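Local coordinates for protein cephalosporin acylase (Bacillus halodurans, PDB 2NLZ) that is a gamma-glutamyltranspeptidase-family N-terminal nucleophile hydrolase that probably cleaves amide bonds, perhaps in cephalosporins, at residues Asp292-Lys305 / Phe485-His498. The protein carries 1 engineered substitution. Residues are numbered along the deposited sequence; the frame is centred on the assembly and turned at random.
Sequences DTVDTYHKQIEAMK and FPVDIAQALVRRGH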
loop_
_atom_site.group_PDB
_atom_site.type_symbol
_atom_site.label_atom_id
_atom_site.label_comp_id
_atom_site.label_asym_id
_atom_site.label_seq_id
_atom_site.Cartn_x
_atom_site.Cartn_y
_atom_site.Cartn_z
ATOM N N ASP D 292 -5.521 -4.956 14.865
ATOM C CA ASP D 292 -4.723 -3.804 14.444
ATOM C C ASP D 292 -5.107 -2.498 15.141
ATOM O O ASP D 292 -5.489 -1.533 14.489
ATOM C CB ASP D 292 -4.767 -3.654 12.918
ATOM C CG ASP D 292 -4.042 -4.792 12.193
ATOM O OD1 ASP D 292 -2.785 -4.851 12.257
ATOM O OD2 ASP D 292 -4.730 -5.620 11.547
ATOM N N THR D 293 -5.017 -2.491 16.472
ATOM C CA THR D 293 -5.120 -1.269 17.280
ATOM C C THR D 293 -3.812 -1.062 18.047
ATOM O O THR D 293 -3.064 -2.014 18.306
ATOM C CB THR D 293 -6.306 -1.290 18.304
ATOM O OG1 THR D 293 -5.999 -2.153 19.407
ATOM C CG2 THR D 293 -7.606 -1.745 17.659
ATOM N N VAL D 294 -3.543 0.184 18.417
ATOM C CA VAL D 294 -2.372 0.497 19.221
ATOM C C VAL D 294 -2.485 -0.181 20.595
ATOM O O VAL D 294 -1.495 -0.657 21.146
ATOM C CB VAL D 294 -2.169 2.034 19.347
ATOM C CG1 VAL D 294 -3.461 2.744 19.808
ATOM C CG2 VAL D 294 -0.997 2.363 20.265
ATOM N N ASP D 295 -3.712 -0.242 21.113
ATOM C CA ASP D 295 -4.007 -0.870 22.392
ATOM C C ASP D 295 -3.506 -2.317 22.401
ATOM O O ASP D 295 -2.738 -2.719 23.296
ATOM C CB ASP D 295 -5.519 -0.818 22.645
ATOM C CG ASP D 295 -5.933 -1.598 23.876
ATOM O OD1 ASP D 295 -5.691 -1.106 25.001
ATOM O OD2 ASP D 295 -6.505 -2.698 23.707
ATOM N N THR D 296 -3.930 -3.069 21.381
ATOM C CA THR D 296 -3.626 -4.493 21.254
ATOM C C THR D 296 -2.134 -4.755 21.210
ATOM O O THR D 296 -1.640 -5.542 22.017
ATOM C CB THR D 296 -4.287 -5.117 20.021
ATOM O OG1 THR D 296 -5.692 -4.863 20.060
ATOM C CG2 THR D 296 -4.071 -6.612 20.010
ATOM N N TYR D 297 -1.421 -4.090 20.295
ATOM C CA TYR D 297 0.036 -4.264 20.189
ATOM C C TYR D 297 0.736 -3.889 21.486
ATOM O O TYR D 297 1.661 -4.574 21.903
ATOM C CB TYR D 297 0.640 -3.490 19.008
ATOM C CG TYR D 297 0.331 -4.093 17.651
ATOM C CD1 TYR D 297 0.982 -5.255 17.208
ATOM C CD2 TYR D 297 -0.605 -3.498 16.797
ATOM C CE1 TYR D 297 0.692 -5.823 15.954
ATOM C CE2 TYR D 297 -0.898 -4.050 15.543
ATOM C CZ TYR D 297 -0.247 -5.211 15.124
ATOM O OH TYR D 297 -0.538 -5.745 13.879
ATOM N N HIS D 298 0.269 -2.827 22.137
ATOM C CA HIS D 298 0.856 -2.395 23.407
ATOM C C HIS D 298 0.803 -3.489 24.460
ATOM O O HIS D 298 1.841 -3.871 25.017
ATOM C CB HIS D 298 0.171 -1.135 23.932
ATOM C CG HIS D 298 0.769 -0.604 25.200
ATOM N ND1 HIS D 298 2.045 -0.085 25.264
ATOM C CD2 HIS D 298 0.254 -0.492 26.448
ATOM C CE1 HIS D 298 2.295 0.318 26.498
ATOM N NE2 HIS D 298 1.225 0.076 27.238
ATOM N N LYS D 299 -0.403 -3.998 24.717
ATOM C CA LYS D 299 -0.582 -5.071 25.693
ATOM C C LYS D 299 0.220 -6.328 25.311
ATOM O O LYS D 299 0.889 -6.911 26.170
ATOM C CB LYS D 299 -2.066 -5.377 25.905
ATOM C CG LYS D 299 -2.827 -4.256 26.602
ATOM C CD LYS D 299 -4.331 -4.403 26.395
ATOM C CE LYS D 299 -5.102 -3.326 27.130
ATOM N NZ LYS D 299 -6.548 -3.412 26.797
ATOM N N GLN D 300 0.175 -6.718 24.031
ATOM C CA GLN D 300 1.016 -7.804 23.524
ATOM C C GLN D 300 2.450 -7.583 23.972
ATOM O O GLN D 300 2.974 -8.366 24.760
ATOM C CB GLN D 300 0.993 -7.885 21.990
ATOM C CG GLN D 300 -0.240 -8.515 21.381
ATOM C CD GLN D 300 -0.144 -8.676 19.867
ATOM O OE1 GLN D 300 0.175 -7.732 19.159
ATOM N NE2 GLN D 300 -0.438 -9.874 19.369
ATOM N N ILE D 301 3.056 -6.498 23.481
ATOM C CA ILE D 301 4.475 -6.160 23.712
ATOM C C ILE D 301 4.837 -6.043 25.204
ATOM O O ILE D 301 5.873 -6.552 25.641
ATOM C CB ILE D 301 4.891 -4.862 22.932
ATOM C CG1 ILE D 301 4.826 -5.092 21.424
ATOM C CG2 ILE D 301 6.298 -4.407 23.280
ATOM C CD1 ILE D 301 4.690 -3.816 20.608
ATOM N N GLU D 302 3.973 -5.404 25.990
ATOM C CA GLU D 302 4.233 -5.275 27.424
ATOM C C GLU D 302 4.229 -6.604 28.172
ATOM O O GLU D 302 5.143 -6.870 28.953
ATOM C CB GLU D 302 3.264 -4.293 28.066
ATOM C CG GLU D 302 3.401 -2.867 27.554
ATOM C CD GLU D 302 4.700 -2.187 27.967
ATOM O OE1 GLU D 302 5.774 -2.502 27.401
ATOM O OE2 GLU D 302 4.631 -1.307 28.851
ATOM N N ALA D 303 3.211 -7.429 27.913
ATOM C CA ALA D 303 3.085 -8.766 28.512
ATOM C C ALA D 303 4.276 -9.644 28.161
ATOM O O ALA D 303 4.864 -10.306 29.024
ATOM C CB ALA D 303 1.784 -9.438 28.071
ATOM N N MET D 304 4.635 -9.630 26.883
ATOM C CA MET D 304 5.781 -10.385 26.413
ATOM C C MET D 304 7.020 -9.972 27.180
ATOM O O MET D 304 7.763 -10.824 27.656
ATOM C CB MET D 304 5.983 -10.201 24.902
ATOM C CG MET D 304 7.166 -10.973 24.308
ATOM S SD MET D 304 7.305 -12.682 24.882
ATOM C CE MET D 304 5.835 -13.421 24.175
ATOM N N LYS D 305 7.216 -8.665 27.311
ATOM C CA LYS D 305 8.380 -8.122 27.992
ATOM C C LYS D 305 8.524 -8.671 29.399
ATOM O O LYS D 305 9.586 -9.172 29.748
ATOM C CB LYS D 305 8.350 -6.593 27.998
ATOM C CG LYS D 305 8.972 -5.981 26.755
ATOM C CD LYS D 305 8.420 -4.599 26.472
ATOM C CE LYS D 305 8.969 -3.557 27.430
ATOM N NZ LYS D 305 8.282 -2.244 27.250
ATOM N N PHE D 485 4.642 -3.463 9.092
ATOM C CA PHE D 485 3.962 -3.053 10.324
ATOM C C PHE D 485 3.347 -1.673 10.115
ATOM O O PHE D 485 4.046 -0.740 9.710
ATOM C CB PHE D 485 4.936 -3.001 11.497
ATOM C CG PHE D 485 4.269 -2.912 12.834
ATOM C CD1 PHE D 485 3.943 -1.679 13.390
ATOM C CD2 PHE D 485 3.976 -4.063 13.549
ATOM C CE1 PHE D 485 3.315 -1.594 14.637
ATOM C CE2 PHE D 485 3.357 -3.990 14.791
ATOM C CZ PHE D 485 3.021 -2.749 15.333
ATOM N N PRO D 486 2.036 -1.546 10.379
ATOM C CA PRO D 486 1.304 -0.309 10.144
ATOM C C PRO D 486 1.932 0.909 10.858
ATOM O O PRO D 486 2.138 0.899 12.086
ATOM C CB PRO D 486 -0.106 -0.629 10.655
ATOM C CG PRO D 486 0.045 -1.837 11.509
ATOM C CD PRO D 486 1.172 -2.600 10.930
ATOM N N VAL D 487 2.236 1.934 10.058
ATOM C CA VAL D 487 3.089 3.055 10.464
ATOM C C VAL D 487 2.422 3.967 11.484
ATOM O O VAL D 487 3.076 4.420 12.425
ATOM C CB VAL D 487 3.569 3.875 9.230
ATOM C CG1 VAL D 487 4.436 5.056 9.647
ATOM C CG2 VAL D 487 4.334 2.985 8.248
ATOM N N ASP D 488 1.129 4.223 11.313
ATOM C CA ASP D 488 0.390 5.026 12.282
ATOM C C ASP D 488 0.466 4.406 13.682
ATOM O O ASP D 488 0.709 5.117 14.664
ATOM C CB ASP D 488 -1.070 5.204 11.859
ATOM C CG ASP D 488 -1.888 5.916 12.916
ATOM O OD1 ASP D 488 -2.861 5.310 13.414
ATOM O OD2 ASP D 488 -1.531 7.063 13.273
ATOM N N ILE D 489 0.267 3.086 13.750
ATOM C CA ILE D 489 0.316 2.332 15.005
ATOM C C ILE D 489 1.718 2.335 15.606
ATOM O O ILE D 489 1.892 2.555 16.814
ATOM C CB ILE D 489 -0.212 0.890 14.828
ATOM C CG1 ILE D 489 -1.736 0.927 14.653
ATOM C CG2 ILE D 489 0.175 0.019 16.031
ATOM C CD1 ILE D 489 -2.349 -0.336 14.090
ATOM N N ALA D 490 2.710 2.123 14.751
ATOM C CA ALA D 490 4.105 2.195 15.157
ATOM C C ALA D 490 4.399 3.509 15.854
ATOM O O ALA D 490 4.927 3.524 16.972
ATOM C CB ALA D 490 5.006 2.037 13.966
ATOM N N GLN D 491 4.041 4.611 15.201
ATOM C CA GLN D 491 4.308 5.932 15.758
ATOM C C GLN D 491 3.467 6.272 16.997
ATOM O O GLN D 491 3.909 7.038 17.853
ATOM C CB GLN D 491 4.185 6.988 14.674
ATOM C CG GLN D 491 5.420 7.057 13.816
ATOM C CD GLN D 491 5.184 7.828 12.543
ATOM O OE1 GLN D 491 4.040 8.078 12.158
ATOM N NE2 GLN D 491 6.266 8.209 11.874
ATOM N N ALA D 492 2.279 5.684 17.099
ATOM C CA ALA D 492 1.476 5.822 18.301
ATOM C C ALA D 492 2.130 5.073 19.471
ATOM O O ALA D 492 2.037 5.503 20.626
ATOM C CB ALA D 492 0.052 5.342 18.055
ATOM N N LEU D 493 2.816 3.974 19.161
ATOM C CA LEU D 493 3.570 3.217 20.164
ATOM C C LEU D 493 4.775 3.991 20.672
ATOM O O LEU D 493 5.163 3.844 21.830
ATOM C CB LEU D 493 4.028 1.876 19.602
ATOM C CG LEU D 493 2.929 0.839 19.417
ATOM C CD1 LEU D 493 3.463 -0.346 18.644
ATOM C CD2 LEU D 493 2.381 0.407 20.762
ATOM N N VAL D 494 5.358 4.812 19.803
ATOM C CA VAL D 494 6.517 5.643 20.162
ATOM C C VAL D 494 6.127 6.763 21.140
ATOM O O VAL D 494 6.871 7.070 22.086
ATOM C CB VAL D 494 7.203 6.248 18.906
ATOM C CG1 VAL D 494 8.429 7.070 19.292
ATOM C CG2 VAL D 494 7.600 5.156 17.948
ATOM N N ARG D 495 4.951 7.348 20.910
ATOM C CA ARG D 495 4.400 8.360 21.796
ATOM C C ARG D 495 4.084 7.759 23.161
ATOM O O ARG D 495 4.085 8.466 24.162
ATOM C CB ARG D 495 3.154 8.994 21.179
ATOM C CG ARG D 495 3.460 10.053 20.137
ATOM C CD ARG D 495 2.198 10.721 19.634
ATOM N NE ARG D 495 1.774 10.215 18.328
ATOM C CZ ARG D 495 0.726 9.421 18.124
ATOM N NH1 ARG D 495 -0.023 9.013 19.144
ATOM N NH2 ARG D 495 0.439 9.034 16.885
ATOM N N ARG D 496 3.837 6.450 23.196
ATOM C CA ARG D 496 3.629 5.726 24.453
ATOM C C ARG D 496 4.941 5.204 25.046
ATOM O O ARG D 496 4.940 4.442 26.015
ATOM C CB ARG D 496 2.619 4.594 24.274
ATOM C CG ARG D 496 1.193 5.088 24.117
ATOM C CD ARG D 496 0.288 3.960 23.683
ATOM N NE ARG D 496 -0.220 3.174 24.804
ATOM C CZ ARG D 496 -1.512 3.012 25.076
ATOM N NH1 ARG D 496 -2.434 3.583 24.304
ATOM N NH2 ARG D 496 -1.887 2.272 26.113
ATOM N N GLY D 497 6.062 5.613 24.464
ATOM C CA GLY D 497 7.356 5.376 25.097
ATOM C C GLY D 497 8.239 4.310 24.484
ATOM O O GLY D 497 9.431 4.239 24.802
ATOM N N HIS D 498 7.663 3.488 23.610
ATOM C CA HIS D 498 8.405 2.403 22.969
ATOM C C HIS D 498 9.464 2.928 22.014
ATOM O O HIS D 498 9.184 3.800 21.186
ATOM C CB HIS D 498 7.460 1.483 22.195
ATOM C CG HIS D 498 6.507 0.720 23.060
ATOM N ND1 HIS D 498 6.852 -0.453 23.695
ATOM C CD2 HIS D 498 5.214 0.951 23.378
ATOM C CE1 HIS D 498 5.813 -0.909 24.371
ATOM N NE2 HIS D 498 4.806 -0.074 24.197
HETATM O O HOH W 1 8.978 -1.474 24.736
#
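The Y297 ring receives the edge of F485 on one face in a T-shaped stack: F485 CZ stands 3.6 Å above the centre of the tyrosine ring, with the two planes at 61°. At the tyrosine's far end its OH donates to D292 OD1 (2.9 Å), meeting the carboxylate from above its plane, so one residue offers both an aromatic face and a hydroxyl that ties down the turn before its own helix. H298 is sandwiched: E302 CG covers one face, and R496 NE lies over the centre of the other, where the arginine chain, bent at chi3, turns its guanidinium obliquely to the ring. The imidazole edge meets H498, ND1 to NE2 at 3.0 Å, a distinctly bent hydrogen bond in which either histidine could be the donor. With CG anti to the backbone N (chi1 -177°), the H298 ring lies between E302 and R496 with ND1 facing H498 NE2. A water links H498 ND1 to K305 NZ, which also forms a salt bridge with E302 OE1 on that oxygen's syn side; the opposing charges of E302 and K305 leave the ionisation of H498 uncertain.

Between these polar and aromatic ends lies an aliphatic seam. L493 is a knob in the hole formed by V294, Y297, H298 and I301, its branched end reaching V294 CG2 through CD2 at 3.9 Å. Small A492 lets V294 close in, while I489 CG2 packs against Y297 CD2 at 3.7 Å. Beyond L493, G497 takes a positive phi as the C' residue of a Schellman motif that ends helix 487-495 and leads into H498; glycine suits it, since a CB would press on the carbonyl O of R496.

The axes of helix segments 294-305 and 487-495 approach to 9.8 Å and cross at -57°. Helix 294-314 also packs on helices 274-283 and 444-457 and strand 471-473, whereas helix 487-495 turns V487, D488, A490 and Q491 to a second subunit.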